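Local atomic coordinates of geranyltranstransferase (Enterococcus faecalis, PDB entry 3P8L), a protein that probably condenses isopentenyl diphosphate with geranyl diphosphate, using magnesium, to make farnesyl diphosphate and release diphosphate. Residues H216-A221 against N294-L299. Numbering follows the deposited sequence. Where two conformers were deposited one is given.
Sequences HHYGLA and NLLTQL
The ring of Tyr218 packs against Leu295, Leu296 and Leu299. CG of Tyr218 stands anti to the backbone N (chi1 -175°), and the ring beyond it reaches across from helix 205-230 to residues 295-299. Leu299 crosses it at about a right angle and lays CD1 over one face, a CH-pi contact 4.0 Å from the ring centroid and 29° off the normal; this methyl lies nearest Tyr218 CE1, at 3.6 Å. The same CD1 also meets Ala221 CB at 3.8 Å, so that one methyl touches both the ring and Ala221, three residues further along helix 205-230. At the ring edge, near its plane, lie Leu296 CD1, 3.8 Å from Tyr218 CD1, and Leu295 O, 3.5 Å from Tyr218 CE1. Leu295 CB meets CE1 from off the plane, on the side away from Leu299 CD1.

The polar link runs through one water, with no direct hydrogen bond between the two segments. Tyr218 OH lies 2.5 Å from this water, which in turn donates to Leu295 O at 2.9 Å, so the phenol tip is tied to the backbone of the C-terminal helix.

Around this pair, Leu53 and Leu57 of helix 53-64 and Ile190 of helix 175-200 also touch Tyr218, while Arg225 hydrogen-bonds Gln298 O. The contact joins the C-terminal helix 289-298, together with Leu299, to helix 205-230 in the all-alpha isoprenoid synthase fold of the FPP/GGPP synthase family.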
loop_
_atom_site.group_PDB
_atom_site.type_symbol
_atom_site.label_atom_id
_atom_site.label_comp_id
_atom_site.label_asym_id
_atom_site.label_seq_id
_atom_site.Cartn_x
_atom_site.Cartn_y
_atom_site.Cartn_z
ATOM N N HIS A 216 -8.711 14.849 15.589
ATOM C CA HIS A 216 -8.860 16.071 14.799
ATOM C C HIS A 216 -8.295 17.294 15.521
ATOM O O HIS A 216 -7.533 18.053 14.936
ATOM C CB HIS A 216 -10.323 16.312 14.396
ATOM C CG HIS A 216 -10.564 17.671 13.814
ATOM N ND1 HIS A 216 -10.309 17.969 12.492
ATOM C CD2 HIS A 216 -11.028 18.814 14.376
ATOM C CE1 HIS A 216 -10.609 19.238 12.265
ATOM N NE2 HIS A 216 -11.045 19.772 13.392
ATOM N N HIS A 217 -8.643 17.470 16.796
ATOM C CA HIS A 217 -8.137 18.613 17.546
ATOM C C HIS A 217 -6.646 18.452 17.830
ATOM O O HIS A 217 -5.875 19.400 17.629
ATOM C CB HIS A 217 -8.951 18.865 18.832
ATOM C CG HIS A 217 -10.406 19.135 18.575
ATOM N ND1 HIS A 217 -10.838 20.188 17.798
ATOM C CD2 HIS A 217 -11.524 18.485 18.981
ATOM C CE1 HIS A 217 -12.156 20.165 17.723
ATOM N NE2 HIS A 217 -12.597 19.143 18.432
ATOM N N TYR A 218 -6.237 17.253 18.251
ATOM C CA TYR A 218 -4.802 16.968 18.441
ATOM C C TYR A 218 -3.989 17.290 17.192
ATOM O O TYR A 218 -2.989 17.999 17.272
ATOM C CB TYR A 218 -4.539 15.505 18.855
ATOM C CG TYR A 218 -3.068 15.288 19.153
ATOM C CD1 TYR A 218 -2.546 15.606 20.405
ATOM C CD2 TYR A 218 -2.186 14.817 18.171
ATOM C CE1 TYR A 218 -1.187 15.439 20.687
ATOM C CE2 TYR A 218 -0.828 14.664 18.439
ATOM C CZ TYR A 218 -0.341 14.969 19.701
ATOM O OH TYR A 218 0.996 14.829 19.980
ATOM N N GLY A 219 -4.448 16.766 16.052
ATOM C CA GLY A 219 -3.733 16.851 14.768
ATOM C C GLY A 219 -3.596 18.264 14.245
ATOM O O GLY A 219 -2.569 18.624 13.663
ATOM N N LEU A 220 -4.636 19.070 14.460
ATOM C CA LEU A 220 -4.609 20.474 14.072
ATOM C C LEU A 220 -3.737 21.256 15.045
ATOM O O LEU A 220 -2.904 22.065 14.628
ATOM C CB LEU A 220 -6.038 21.044 14.003
ATOM C CG LEU A 220 -6.304 22.301 13.154
ATOM C CD1 LEU A 220 -5.936 22.105 11.681
ATOM C CD2 LEU A 220 -7.762 22.727 13.272
ATOM N N ALA A 221 -3.898 20.996 16.341
ATOM C CA ALA A 221 -3.050 21.628 17.364
ATOM C C ALA A 221 -1.548 21.370 17.127
ATOM O O ALA A 221 -0.733 22.257 17.337
ATOM C CB ALA A 221 -3.467 21.192 18.774
ATOM N N ASN A 294 -2.232 14.428 28.799
ATOM C CA ASN A 294 -0.812 14.797 28.819
ATOM C C ASN A 294 -0.264 15.077 27.414
ATOM O O ASN A 294 0.562 15.964 27.223
ATOM C CB ASN A 294 0.026 13.709 29.509
ATOM C CG ASN A 294 1.516 13.922 29.342
ATOM O OD1 ASN A 294 2.094 14.828 29.937
ATOM N ND2 ASN A 294 2.145 13.087 28.523
ATOM N N LEU A 295 -0.719 14.299 26.434
ATOM C CA LEU A 295 -0.306 14.536 25.038
ATOM C C LEU A 295 -0.783 15.900 24.537
ATOM O O LEU A 295 -0.062 16.594 23.827
ATOM C CB LEU A 295 -0.776 13.407 24.113
ATOM C CG LEU A 295 -0.080 12.048 24.306
ATOM C CD1 LEU A 295 -0.742 11.011 23.452
ATOM C CD2 LEU A 295 1.415 12.095 24.011
ATOM N N LEU A 296 -1.992 16.279 24.945
ATOM C CA LEU A 296 -2.518 17.629 24.726
ATOM C C LEU A 296 -1.709 18.709 25.461
ATOM O O LEU A 296 -1.361 19.728 24.861
ATOM C CB LEU A 296 -3.973 17.678 25.176
ATOM C CG LEU A 296 -5.034 18.107 24.184
ATOM C CD1 LEU A 296 -4.806 17.490 22.814
ATOM C CD2 LEU A 296 -6.341 17.656 24.772
ATOM N N THR A 297 -1.408 18.470 26.741
ATOM C CA THR A 297 -0.538 19.340 27.555
ATOM C C THR A 297 0.824 19.608 26.900
ATOM O O THR A 297 1.298 20.749 26.927
ATOM C CB THR A 297 -0.308 18.753 28.985
ATOM O OG1 THR A 297 -1.560 18.606 29.659
ATOM C CG2 THR A 297 0.605 19.640 29.841
ATOM N N GLN A 298 1.429 18.578 26.296
ATOM C CA GLN A 298 2.762 18.710 25.687
ATOM C C GLN A 298 2.771 19.698 24.516
ATOM O O GLN A 298 3.820 20.251 24.178
ATOM C CB GLN A 298 3.331 17.358 25.222
ATOM C CG GLN A 298 3.576 16.294 26.306
ATOM C CD GLN A 298 3.805 16.865 27.695
ATOM O OE1 GLN A 298 4.012 18.066 27.862
ATOM N NE2 GLN A 298 3.756 16.000 28.702
ATOM N N LEU A 299 1.606 19.921 23.902
ATOM C CA LEU A 299 1.491 20.854 22.768
ATOM C C LEU A 299 1.315 22.344 23.151
ATOM O O LEU A 299 1.329 23.206 22.270
ATOM C CB LEU A 299 0.370 20.419 21.816
ATOM C CG LEU A 299 0.418 19.073 21.093
ATOM C CD1 LEU A 299 -0.792 18.954 20.181
ATOM C CD2 LEU A 299 1.709 18.854 20.290
HETATM O O HOH W 1 1.978 15.553 22.114
#